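Local atomic coordinates of Cg9734-pa (Drosophila melanogaster, PDB entry 2BK9), a protein that binds heme through two axial histidines and, as a member of the globin family, probably binds and carries oxygen. Residues L82-A93 with H137-I146. The protein carries 1 engineered substitution. Sequence-based numbering, arbitrary orientation.
Sequences LEKLDEIWTKIA and HVYAIIFKAI. With HEM (protoporphyrin IX containing Fe), chain B.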
# COMPACT_ATOMS: atom_id res chain seq x y z
N LEU A 82 17.34 -3.96 2.20
CA LEU A 82 17.11 -3.69 0.79
C LEU A 82 16.72 -4.96 0.04
O LEU A 82 15.81 -4.96 -0.79
CB LEU A 82 18.34 -3.05 0.16
CG LEU A 82 18.69 -1.67 0.73
CD1 LEU A 82 19.95 -1.16 0.03
CD2 LEU A 82 17.60 -0.66 0.61
N GLU A 83 17.40 -6.04 0.37
CA GLU A 83 17.12 -7.34 -0.22
C GLU A 83 15.71 -7.83 0.11
O GLU A 83 14.99 -8.33 -0.74
CB GLU A 83 18.15 -8.36 0.29
CG GLU A 83 19.58 -8.08 -0.13
CD GLU A 83 20.40 -7.16 0.79
OE1 GLU A 83 19.88 -6.35 1.58
OE2 GLU A 83 21.66 -7.29 0.72
N LYS A 84 15.34 -7.70 1.38
CA LYS A 84 14.04 -8.18 1.80
C LYS A 84 12.92 -7.34 1.20
O LYS A 84 11.88 -7.90 0.79
CB LYS A 84 13.96 -8.20 3.31
CG LYS A 84 14.78 -9.30 3.96
CD LYS A 84 14.84 -9.18 5.48
CE LYS A 84 15.59 -10.34 6.12
NZ LYS A 84 15.00 -11.64 5.94
N LEU A 85 13.11 -6.03 1.09
CA LEU A 85 12.12 -5.19 0.41
C LEU A 85 11.98 -5.56 -1.05
O LEU A 85 10.90 -5.62 -1.61
CB LEU A 85 12.44 -3.71 0.57
CG LEU A 85 12.33 -3.15 1.97
CD1 LEU A 85 12.89 -1.76 2.03
CD2 LEU A 85 10.89 -3.17 2.45
N ASP A 86 13.12 -5.78 -1.71
CA ASP A 86 13.09 -6.15 -3.11
C ASP A 86 12.30 -7.45 -3.27
O ASP A 86 11.50 -7.59 -4.22
CB ASP A 86 14.48 -6.29 -3.69
CG ASP A 86 14.42 -6.44 -5.18
OD1 ASP A 86 14.25 -5.47 -5.90
OD2 ASP A 86 14.50 -7.55 -5.70
N GLU A 87 12.53 -8.41 -2.39
CA GLU A 87 11.81 -9.66 -2.45
C GLU A 87 10.31 -9.44 -2.28
O GLU A 87 9.52 -9.96 -3.05
CB GLU A 87 12.36 -10.62 -1.40
CG GLU A 87 11.63 -11.91 -1.40
CD GLU A 87 12.04 -12.87 -0.30
OE1 GLU A 87 12.82 -12.52 0.64
OE2 GLU A 87 11.54 -14.02 -0.34
N ILE A 88 9.93 -8.77 -1.21
CA ILE A 88 8.52 -8.56 -0.90
C ILE A 88 7.81 -7.94 -2.10
O ILE A 88 6.75 -8.39 -2.53
CB ILE A 88 8.38 -7.69 0.35
CG1 ILE A 88 8.83 -8.47 1.61
CG2 ILE A 88 6.99 -7.16 0.49
CD1 ILE A 88 9.10 -7.59 2.81
N TRP A 89 8.37 -6.84 -2.57
CA TRP A 89 7.63 -5.99 -3.53
C TRP A 89 7.73 -6.49 -4.96
O TRP A 89 6.84 -6.23 -5.75
CB TRP A 89 8.01 -4.54 -3.33
CG TRP A 89 7.46 -4.03 -2.04
CD1 TRP A 89 8.10 -3.97 -0.82
CD2 TRP A 89 6.13 -3.62 -1.81
NE1 TRP A 89 7.23 -3.53 0.13
CE2 TRP A 89 6.02 -3.30 -0.46
CE3 TRP A 89 5.03 -3.45 -2.63
CZ2 TRP A 89 4.84 -2.80 0.09
CZ3 TRP A 89 3.86 -2.97 -2.08
CH2 TRP A 89 3.78 -2.64 -0.74
N THR A 90 8.79 -7.22 -5.29
CA THR A 90 8.82 -7.88 -6.57
C THR A 90 7.72 -8.92 -6.65
O THR A 90 7.00 -9.04 -7.65
CB THR A 90 10.18 -8.49 -6.85
OG1 THR A 90 11.16 -7.44 -6.95
CG2 THR A 90 10.17 -9.22 -8.18
N LYS A 91 7.51 -9.63 -5.56
CA LYS A 91 6.47 -10.64 -5.52
C LYS A 91 5.08 -9.99 -5.62
O LYS A 91 4.23 -10.45 -6.39
CB LYS A 91 6.58 -11.53 -4.28
CG LYS A 91 5.46 -12.54 -4.22
CD LYS A 91 5.67 -13.57 -3.12
CE LYS A 91 4.58 -14.59 -3.15
NZ LYS A 91 4.74 -15.58 -4.27
N ILE A 92 4.87 -8.90 -4.93
CA ILE A 92 3.60 -8.18 -5.08
C ILE A 92 3.40 -7.76 -6.54
O ILE A 92 2.33 -7.95 -7.12
CB ILE A 92 3.56 -6.96 -4.17
CG1 ILE A 92 3.57 -7.36 -2.69
CG2 ILE A 92 2.36 -6.09 -4.46
CD1 ILE A 92 2.47 -8.27 -2.28
N ALA A 93 4.41 -7.21 -7.16
CA ALA A 93 4.28 -6.74 -8.53
C ALA A 93 3.91 -7.91 -9.45
O ALA A 93 2.97 -7.82 -10.26
CB ALA A 93 5.55 -6.08 -9.01
N HIS A 137 10.32 4.20 -2.52
CA HIS A 137 11.27 3.11 -2.64
C HIS A 137 10.61 1.85 -3.06
O HIS A 137 11.03 1.17 -4.01
CB HIS A 137 12.06 2.92 -1.36
CG HIS A 137 13.10 1.86 -1.48
ND1 HIS A 137 14.33 2.11 -2.05
CD2 HIS A 137 13.05 0.54 -1.24
CE1 HIS A 137 15.02 0.99 -2.06
NE2 HIS A 137 14.27 0.01 -1.59
N VAL A 138 9.53 1.49 -2.37
CA VAL A 138 8.89 0.24 -2.71
C VAL A 138 8.22 0.30 -4.09
O VAL A 138 8.20 -0.68 -4.80
CB VAL A 138 8.00 -0.35 -1.59
CG1 VAL A 138 8.78 -0.46 -0.31
CG2 VAL A 138 6.82 0.43 -1.39
N TYR A 139 7.72 1.46 -4.47
CA TYR A 139 7.16 1.64 -5.83
C TYR A 139 8.23 1.50 -6.89
O TYR A 139 7.94 1.00 -7.99
CB TYR A 139 6.44 2.98 -5.94
CG TYR A 139 4.99 2.85 -5.61
CD1 TYR A 139 4.53 2.21 -4.46
CD2 TYR A 139 4.03 3.33 -6.47
CE1 TYR A 139 3.20 2.05 -4.16
CE2 TYR A 139 2.65 3.16 -6.16
CZ TYR A 139 2.27 2.47 -5.03
OH TYR A 139 0.95 2.29 -4.71
N ALA A 140 9.46 1.94 -6.61
CA ALA A 140 10.57 1.69 -7.55
C ALA A 140 10.71 0.20 -7.81
O ALA A 140 10.95 -0.21 -8.93
N ILE A 141 10.56 -0.61 -6.76
CA ILE A 141 10.68 -2.03 -6.88
C ILE A 141 9.54 -2.59 -7.75
O ILE A 141 9.77 -3.39 -8.68
CB ILE A 141 10.72 -2.71 -5.52
CG1 ILE A 141 11.92 -2.25 -4.68
CG2 ILE A 141 10.70 -4.22 -5.73
CD1 ILE A 141 11.82 -2.57 -3.20
N ILE A 142 8.31 -2.18 -7.46
CA ILE A 142 7.19 -2.63 -8.27
C ILE A 142 7.43 -2.30 -9.73
O ILE A 142 7.21 -3.09 -10.66
CB ILE A 142 5.86 -1.97 -7.80
CG1 ILE A 142 5.54 -2.34 -6.33
CG2 ILE A 142 4.69 -2.38 -8.73
CD1 ILE A 142 4.35 -1.60 -5.83
N PHE A 143 7.82 -1.06 -9.97
CA PHE A 143 7.81 -0.52 -11.34
C PHE A 143 8.95 -1.03 -12.21
O PHE A 143 8.85 -0.94 -13.43
CB PHE A 143 7.78 1.01 -11.32
CG PHE A 143 6.46 1.60 -10.91
CD1 PHE A 143 5.39 0.86 -10.46
CD2 PHE A 143 6.30 2.95 -10.99
CE1 PHE A 143 4.17 1.45 -10.13
CE2 PHE A 143 5.11 3.53 -10.62
CZ PHE A 143 4.06 2.80 -10.18
N LYS A 144 9.97 -1.63 -11.61
CA LYS A 144 10.98 -2.32 -12.42
C LYS A 144 10.55 -3.73 -12.77
O LYS A 144 11.32 -4.43 -13.40
CB LYS A 144 12.40 -2.25 -11.79
CG LYS A 144 12.58 -3.02 -10.53
CD LYS A 144 14.03 -2.94 -10.06
CE LYS A 144 14.31 -3.57 -8.67
NZ LYS A 144 14.00 -5.02 -8.63
N ALA A 145 9.34 -4.16 -12.39
CA ALA A 145 8.85 -5.46 -12.72
C ALA A 145 7.68 -5.48 -13.72
O ALA A 145 7.28 -6.57 -14.13
CB ALA A 145 8.42 -6.19 -11.45
N ILE A 146 7.14 -4.32 -14.12
CA ILE A 146 5.98 -4.24 -15.00
C ILE A 146 6.17 -3.13 -15.99
O ILE A 146 6.93 -2.20 -15.80
CB ILE A 146 4.67 -4.04 -14.20
CG1 ILE A 146 4.74 -2.80 -13.29
CG2 ILE A 146 4.33 -5.29 -13.42
CD1 ILE A 146 3.41 -2.37 -12.80
CHA HEM B . -4.55 -9.53 -5.12
CHB HEM B . -1.46 -7.09 -2.35
CHC HEM B . -2.43 -3.18 -4.89
CHD HEM B . -5.82 -5.48 -7.34
C1A HEM B . -3.58 -9.21 -4.20
C2A HEM B . -2.84 -10.17 -3.39
C3A HEM B . -1.95 -9.51 -2.62
C4A HEM B . -2.16 -8.12 -2.91
CMA HEM B . -0.92 -10.01 -1.59
CAA HEM B . -3.07 -11.69 -3.47
CBA HEM B . -2.40 -12.28 -4.71
CGA HEM B . -2.79 -13.73 -4.76
O1A HEM B . -3.93 -14.05 -5.20
O2A HEM B . -1.95 -14.57 -4.37
C1B HEM B . -1.49 -5.78 -2.76
C2B HEM B . -0.61 -4.76 -2.26
C3B HEM B . -0.88 -3.66 -2.98
C4B HEM B . -1.87 -3.99 -3.96
CMB HEM B . 0.38 -4.96 -1.15
CAB HEM B . -0.21 -2.34 -2.94
CBB HEM B . 0.30 -1.78 -1.86
C1C HEM B . -3.42 -3.44 -5.79
C2C HEM B . -3.98 -2.51 -6.76
C3C HEM B . -4.98 -3.13 -7.41
C4C HEM B . -5.04 -4.47 -6.88
CMC HEM B . -3.47 -1.09 -6.98
CAC HEM B . -5.83 -2.50 -8.48
CBC HEM B . -7.07 -2.80 -8.79
C1D HEM B . -5.80 -6.77 -6.95
C2D HEM B . -6.57 -7.80 -7.53
C3D HEM B . -6.21 -9.01 -6.87
C4D HEM B . -5.20 -8.63 -5.92
CMD HEM B . -7.62 -7.63 -8.60
CAD HEM B . -6.78 -10.37 -7.16
CBD HEM B . -8.07 -10.60 -6.44
CGD HEM B . -8.69 -11.94 -6.73
O1D HEM B . -9.85 -12.17 -6.31
O2D HEM B . -8.02 -12.79 -7.37
NA HEM B . -3.12 -7.97 -3.91
NB HEM B . -2.27 -5.29 -3.81
NC HEM B . -4.08 -4.63 -5.89
ND HEM B . -4.97 -7.29 -5.98
FE HEM B . -3.64 -6.31 -4.88
O HOH W 1 15.32 -2.54 -2.11
O HOH W 2 11.35 -5.67 -9.02
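Trp89 lies with one face of its indole against Val138. The CB of Val138 sits 3.5 Å from the centroid of the five-membered ring of Trp89, only 2° off the ring normal, a CH-pi contact. On that same face CG1 lies over the NE1 and CD1 side and CG2 reaches toward CE2 and CZ2. Ile88 CG2 lies against the opposite face, toward its rim, and the indole is held between the two. NE1 of Trp89 is hydrogen-bonded to Ser72 OG on helix 56-75. The far edge of the ring meets the heme, with Trp89 CH2 3.8 Å from HEM CBB.

Ile141 is a knob in a hole formed by Leu85, Asp86, Trp89 and Thr90. Its two branches part here. CG1 is anti to the carbonyl carbon (chi1 -61°) and carries CD1 onto the backbone of Leu85, while CG2 lies 3.6 Å from Trp89 CB.

Ala93 packs where the backbones come closest, its CA 5.0 Å from that of Ile142. Its CB touches both Ile142 CG2 and Ala145 CB.

Polar groups border the apolar packing. Lys144 NZ donates to the syn lone pair of Asp86 OD1 at 2.8 Å, forming a salt bridge. A water joins Lys144 NZ, Thr90 OG1 and Ile141 O. At the other end, a second water links Leu82 O to His137 NE2.

The axes of the segments 82-93 and 137-143 cross at -52° and approach to 8.1 Å. This is the packing of the F and H helices of the globin fold, on the proximal side of the heme, where His96 follows on the same helix as Trp89, while His61 binds the iron from the other face.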